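Local structure of 2-hydroxyhepta-2,4-diene-1, 7-dioateisomerase (Mycobacterium abscessus, 3R6O) at residues 170-184 against 259-271. The protein is a magnesium-binding member of the fumarylacetoacetate hydrolase family and probably acts as a 2-hydroxyhepta-2,4-diene-1,7-dioate isomerase. Residues are numbered along the deposited sequence; the frame is centred on the assembly and turned at random. Where two conformers were deposited one is given.
Sequences YRIERSQAIKHVAGY and LGFAEVVETVSAT
Ile172 and Ala177 close over Val265, showing how a connecting segment can be fastened to a helix by an apolar core, with polar bonds at one end and along its outer side. CD1 of Ile172 meets CG1 of Val265 at 3.6 Å, while the methyl of Ala177 rests against Val265 CB. Ala177 CB also lies 4.0 Å from Ala262 CB. On the inner flank Val181 CG2 touches Val265 CG2, and Tyr184 turns its ring edge to the face of Phe261 in a T-shaped pair, CE1 standing over the ring centre and the planes 72° apart.

At the helix's C-terminal end the grip is polar. Ser269 O accepts from Arg171 N (2.8 Å). Held between its own backbone N and carbonyl carbon (chi1 76°), Ser269 OG donates back to Val265 O and still accepts from Ile172 N at 3.0 Å. Arg171 folds its chain across the face of Tyr170 and directs NE to Ala270 O (2.7 Å), which lies near the guanidinium plane; a water joins Arg171 NH2 to the same carbonyl. A second water bridges Ile172 O and Glu266 O.

The outer side is looser, held by charge around the exposed Arg174. Its NH2 pairs with Glu266 OE1 at 2.9 Å, guanidinium and carboxylate perpendicular. Glu263 instead runs alongside, its CG over one guanidinium face, and the salt bridge from Arg174 NH1 to Glu263 OE2 (3.2 Å) is purely electrostatic. Glu263 OE1 also accepts from Gly260 N at the helix N-cap.

Arg171 also salt-bridges Glu321 of the second subunit. Helix 261-269 thus lies between the link from strand 155-165 to strand 181-192 and strand 106-110, where Val264 and Val268 pack on Leu109, while Phe261 reaches Ile161 and Val163 of strand 155-165, which carries the magnesium ligand Glu160.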
loop_
_atom_site.group_PDB
_atom_site.type_symbol
_atom_site.label_atom_id
_atom_site.label_comp_id
_atom_site.label_asym_id
_atom_site.label_seq_id
_atom_site.Cartn_x
_atom_site.Cartn_y
_atom_site.Cartn_z
ATOM N N TYR A 170 -4.035 -2.971 -15.835
ATOM C CA TYR A 170 -5.227 -2.354 -15.289
ATOM C C TYR A 170 -6.392 -2.826 -16.151
ATOM O O TYR A 170 -6.291 -2.802 -17.374
ATOM C CB TYR A 170 -5.101 -0.832 -15.319
ATOM C CG TYR A 170 -6.306 -0.078 -14.760
ATOM C CD1 TYR A 170 -6.836 -0.388 -13.497
ATOM C CD2 TYR A 170 -6.885 0.967 -15.476
ATOM C CE1 TYR A 170 -7.938 0.319 -12.981
ATOM C CE2 TYR A 170 -7.989 1.675 -14.974
ATOM C CZ TYR A 170 -8.508 1.344 -13.723
ATOM O OH TYR A 170 -9.601 2.046 -13.251
ATOM N N ARG A 171 -7.488 -3.274 -15.530
ATOM C CA ARG A 171 -8.599 -3.928 -16.267
ATOM C C ARG A 171 -8.057 -5.076 -17.149
ATOM O O ARG A 171 -8.350 -5.163 -18.350
ATOM C CB ARG A 171 -9.417 -2.944 -17.109
ATOM C CG ARG A 171 -10.574 -2.283 -16.382
ATOM C CD ARG A 171 -10.102 -1.248 -15.367
ATOM N NE ARG A 171 -11.225 -0.552 -14.748
ATOM C CZ ARG A 171 -11.787 0.575 -15.164
ATOM N NH1 ARG A 171 -11.386 1.212 -16.272
ATOM N NH2 ARG A 171 -12.799 1.066 -14.462
ATOM N N ILE A 172 -7.265 -5.923 -16.510
ATOM C CA ILE A 172 -6.698 -7.126 -17.103
ATOM C C ILE A 172 -7.827 -8.092 -17.385
ATOM O O ILE A 172 -8.647 -8.364 -16.514
ATOM C CB ILE A 172 -5.699 -7.786 -16.158
ATOM C CG1 ILE A 172 -4.579 -6.805 -15.814
ATOM C CG2 ILE A 172 -5.134 -9.131 -16.722
ATOM C CD1 ILE A 172 -3.667 -7.326 -14.771
ATOM N N GLU A 173 -7.872 -8.598 -18.612
ATOM C CA GLU A 173 -8.910 -9.536 -18.994
ATOM C C GLU A 173 -8.511 -10.919 -18.435
ATOM O O GLU A 173 -7.310 -11.273 -18.364
ATOM C CB GLU A 173 -9.078 -9.507 -20.528
ATOM C CG GLU A 173 -10.524 -9.619 -21.060
ATOM C CD GLU A 173 -11.465 -8.514 -20.602
ATOM O OE1 GLU A 173 -11.015 -7.472 -20.076
ATOM O OE2 GLU A 173 -12.686 -8.692 -20.781
ATOM N N ARG A 174 -9.509 -11.682 -18.011
ATOM C CA ARG A 174 -9.318 -13.017 -17.465
ATOM C C ARG A 174 -8.312 -13.874 -18.247
ATOM O O ARG A 174 -7.402 -14.423 -17.659
ATOM C CB ARG A 174 -10.669 -13.731 -17.440
ATOM C CG ARG A 174 -10.797 -14.814 -16.442
ATOM C CD ARG A 174 -12.240 -15.348 -16.455
ATOM N NE ARG A 174 -13.189 -14.253 -16.182
ATOM C CZ ARG A 174 -14.369 -14.387 -15.575
ATOM N NH1 ARG A 174 -14.812 -15.580 -15.196
ATOM N NH2 ARG A 174 -15.122 -13.308 -15.369
ATOM N N SER A 175 -8.458 -13.972 -19.565
ATOM C CA SER A 175 -7.637 -14.896 -20.347
ATOM C C SER A 175 -6.181 -14.427 -20.481
ATOM O O SER A 175 -5.311 -15.201 -20.856
ATOM C CB SER A 175 -8.222 -15.091 -21.743
ATOM O OG SER A 175 -8.020 -13.917 -22.495
ATOM N N GLN A 176 -5.943 -13.160 -20.189
ATOM C CA GLN A 176 -4.620 -12.550 -20.171
ATOM C C GLN A 176 -4.008 -12.438 -18.779
ATOM O O GLN A 176 -2.850 -12.100 -18.672
ATOM C CB GLN A 176 -4.675 -11.133 -20.749
ATOM C CG GLN A 176 -5.403 -10.929 -22.094
ATOM C CD GLN A 176 -4.680 -11.518 -23.275
ATOM O OE1 GLN A 176 -4.207 -12.632 -23.204
ATOM N NE2 GLN A 176 -4.585 -10.766 -24.378
ATOM N N ALA A 177 -4.756 -12.747 -17.719
ATOM C CA ALA A 177 -4.232 -12.687 -16.346
ATOM C C ALA A 177 -2.871 -13.403 -16.182
ATOM O O ALA A 177 -1.977 -12.894 -15.518
ATOM C CB ALA A 177 -5.220 -13.276 -15.393
ATOM N N ILE A 178 -2.734 -14.588 -16.770
ATOM C CA ILE A 178 -1.518 -15.418 -16.640
ATOM C C ILE A 178 -0.259 -14.690 -17.152
ATOM O O ILE A 178 0.842 -14.847 -16.574
ATOM C CB ILE A 178 -1.689 -16.826 -17.342
ATOM C CG1 ILE A 178 -0.467 -17.728 -17.105
ATOM C CG2 ILE A 178 -1.929 -16.673 -18.871
ATOM C CD1 ILE A 178 -0.130 -17.983 -15.650
ATOM N N LYS A 179 -0.427 -13.881 -18.204
ATOM C CA LYS A 179 0.657 -13.076 -18.787
ATOM C C LYS A 179 1.204 -11.993 -17.843
ATOM O O LYS A 179 2.314 -11.491 -18.088
ATOM C CB LYS A 179 0.199 -12.416 -20.093
ATOM N N HIS A 180 0.434 -11.638 -16.809
ATOM C CA HIS A 180 0.816 -10.644 -15.807
ATOM C C HIS A 180 1.320 -11.220 -14.485
ATOM O O HIS A 180 1.628 -10.449 -13.561
ATOM C CB HIS A 180 -0.366 -9.695 -15.515
ATOM C CG HIS A 180 -0.766 -8.871 -16.687
ATOM N ND1 HIS A 180 -0.320 -7.582 -16.882
ATOM C CD2 HIS A 180 -1.552 -9.167 -17.750
ATOM C CE1 HIS A 180 -0.831 -7.121 -18.008
ATOM N NE2 HIS A 180 -1.588 -8.057 -18.547
ATOM N N VAL A 181 1.360 -12.551 -14.351
ATOM C CA VAL A 181 1.819 -13.160 -13.111
ATOM C C VAL A 181 3.225 -13.742 -13.307
ATOM O O VAL A 181 3.449 -14.611 -14.135
ATOM C CB VAL A 181 0.796 -14.215 -12.563
ATOM C CG1 VAL A 181 1.400 -15.017 -11.457
ATOM C CG2 VAL A 181 -0.515 -13.495 -12.086
ATOM N N ALA A 182 4.174 -13.233 -12.523
ATOM C CA ALA A 182 5.524 -13.736 -12.545
ATOM C C ALA A 182 5.584 -15.076 -11.829
ATOM O O ALA A 182 6.397 -15.894 -12.163
ATOM C CB ALA A 182 6.484 -12.744 -11.893
ATOM N N GLY A 183 4.771 -15.277 -10.788
ATOM C CA GLY A 183 4.770 -16.569 -10.111
ATOM C C GLY A 183 3.966 -16.566 -8.819
ATOM O O GLY A 183 3.065 -15.745 -8.648
ATOM N N TYR A 184 4.303 -17.497 -7.930
ATOM C CA TYR A 184 3.477 -17.781 -6.766
ATOM C C TYR A 184 4.334 -17.924 -5.511
ATOM O O TYR A 184 5.485 -18.376 -5.572
ATOM C CB TYR A 184 2.730 -19.098 -6.936
ATOM C CG TYR A 184 1.971 -19.368 -8.209
ATOM C CD1 TYR A 184 0.592 -19.210 -8.264
ATOM C CD2 TYR A 184 2.610 -19.884 -9.312
ATOM C CE1 TYR A 184 -0.120 -19.509 -9.412
ATOM C CE2 TYR A 184 1.914 -20.205 -10.468
ATOM C CZ TYR A 184 0.543 -20.019 -10.517
ATOM O OH TYR A 184 -0.135 -20.352 -11.668
ATOM N N LEU A 259 -13.282 -17.256 -6.422
ATOM C CA LEU A 259 -12.634 -16.685 -7.581
ATOM C C LEU A 259 -11.280 -17.350 -7.790
ATOM O O LEU A 259 -10.366 -17.180 -6.967
ATOM C CB LEU A 259 -12.438 -15.200 -7.357
ATOM C CG LEU A 259 -13.700 -14.354 -7.256
ATOM C CD1 LEU A 259 -13.260 -12.882 -7.209
ATOM C CD2 LEU A 259 -14.613 -14.603 -8.459
ATOM N N GLY A 260 -11.123 -18.049 -8.910
ATOM C CA GLY A 260 -9.814 -18.616 -9.278
ATOM C C GLY A 260 -8.758 -17.561 -9.549
ATOM O O GLY A 260 -9.075 -16.356 -9.688
ATOM N N PHE A 261 -7.502 -18.001 -9.636
ATOM C CA PHE A 261 -6.352 -17.078 -9.881
ATOM C C PHE A 261 -6.581 -16.036 -10.988
ATOM O O PHE A 261 -6.327 -14.828 -10.799
ATOM C CB PHE A 261 -5.064 -17.854 -10.198
ATOM C CG PHE A 261 -4.463 -18.560 -9.020
ATOM C CD1 PHE A 261 -3.946 -17.826 -7.918
ATOM C CD2 PHE A 261 -4.394 -19.941 -8.988
ATOM C CE1 PHE A 261 -3.389 -18.496 -6.831
ATOM C CE2 PHE A 261 -3.830 -20.613 -7.913
ATOM C CZ PHE A 261 -3.325 -19.895 -6.827
ATOM N N ALA A 262 -7.081 -16.485 -12.133
ATOM C CA ALA A 262 -7.300 -15.577 -13.246
ATOM C C ALA A 262 -8.372 -14.539 -12.908
ATOM O O ALA A 262 -8.199 -13.355 -13.152
ATOM C CB ALA A 262 -7.627 -16.387 -14.559
ATOM N N GLU A 263 -9.450 -14.983 -12.285
ATOM C CA GLU A 263 -10.544 -14.103 -11.900
ATOM C C GLU A 263 -10.171 -13.143 -10.778
ATOM O O GLU A 263 -10.698 -12.028 -10.722
ATOM C CB GLU A 263 -11.744 -14.932 -11.457
ATOM C CG GLU A 263 -12.395 -15.733 -12.513
ATOM C CD GLU A 263 -13.441 -16.688 -11.925
ATOM O OE1 GLU A 263 -13.070 -17.719 -11.273
ATOM O OE2 GLU A 263 -14.641 -16.386 -12.122
ATOM N N VAL A 264 -9.303 -13.594 -9.878
ATOM C CA VAL A 264 -8.667 -12.726 -8.856
ATOM C C VAL A 264 -7.937 -11.550 -9.516
ATOM O O VAL A 264 -8.222 -10.390 -9.215
ATOM C CB VAL A 264 -7.746 -13.535 -7.930
ATOM C CG1 VAL A 264 -6.858 -12.623 -7.043
ATOM C CG2 VAL A 264 -8.598 -14.436 -6.991
ATOM N N VAL A 265 -7.076 -11.852 -10.489
ATOM C CA VAL A 265 -6.322 -10.810 -11.175
ATOM C C VAL A 265 -7.249 -9.841 -11.925
ATOM O O VAL A 265 -7.060 -8.608 -11.871
ATOM C CB VAL A 265 -5.282 -11.410 -12.121
ATOM C CG1 VAL A 265 -4.661 -10.320 -13.001
ATOM C CG2 VAL A 265 -4.207 -12.163 -11.319
ATOM N N GLU A 266 -8.234 -10.412 -12.623
ATOM C CA GLU A 266 -9.286 -9.649 -13.270
ATOM C C GLU A 266 -10.051 -8.744 -12.311
ATOM O O GLU A 266 -10.206 -7.546 -12.589
ATOM C CB GLU A 266 -10.267 -10.594 -13.969
ATOM C CG GLU A 266 -11.406 -9.915 -14.698
ATOM C CD GLU A 266 -12.379 -10.907 -15.306
ATOM O OE1 GLU A 266 -12.756 -11.873 -14.632
ATOM O OE2 GLU A 266 -12.706 -10.754 -16.485
ATOM N N THR A 267 -10.574 -9.299 -11.214
ATOM C CA THR A 267 -11.398 -8.516 -10.290
ATOM C C THR A 267 -10.578 -7.469 -9.545
ATOM O O THR A 267 -11.029 -6.322 -9.399
ATOM C CB THR A 267 -12.160 -9.391 -9.228
ATOM O OG1 THR A 267 -12.972 -10.340 -9.890
ATOM C CG2 THR A 267 -13.081 -8.539 -8.389
ATOM N N VAL A 268 -9.381 -7.828 -9.075
ATOM C CA VAL A 268 -8.539 -6.843 -8.381
ATOM C C VAL A 268 -8.135 -5.718 -9.336
ATOM O O VAL A 268 -8.286 -4.531 -9.015
ATOM C CB VAL A 268 -7.299 -7.481 -7.752
ATOM C CG1 VAL A 268 -6.298 -6.379 -7.287
ATOM C CG2 VAL A 268 -7.720 -8.415 -6.605
ATOM N N SER A 269 -7.670 -6.088 -10.529
ATOM C CA SER A 269 -7.189 -5.086 -11.475
ATOM C C SER A 269 -8.331 -4.320 -12.143
ATOM O O SER A 269 -8.097 -3.347 -12.837
ATOM C CB SER A 269 -6.266 -5.681 -12.532
ATOM O OG SER A 269 -6.981 -6.394 -13.530
ATOM N N ALA A 270 -9.561 -4.753 -11.975
ATOM C CA ALA A 270 -10.707 -3.965 -12.440
ATOM C C ALA A 270 -10.814 -2.604 -11.723
ATOM O O ALA A 270 -11.414 -1.677 -12.256
ATOM C CB ALA A 270 -12.016 -4.758 -12.307
ATOM N N THR A 271 -10.277 -2.483 -10.507
ATOM C CA THR A 271 -10.355 -1.208 -9.769
ATOM C C THR A 271 -9.009 -0.671 -9.259
ATOM O O THR A 271 -8.901 0.509 -8.897
ATOM C CB THR A 271 -11.351 -1.301 -8.578
ATOM O OG1 THR A 271 -10.697 -1.847 -7.431
ATOM C CG2 THR A 271 -12.612 -2.090 -8.985
HETATM O O HOH W 1 -14.079 -0.596 -12.764
HETATM O O HOH W 2 -10.108 -6.466 -15.033
#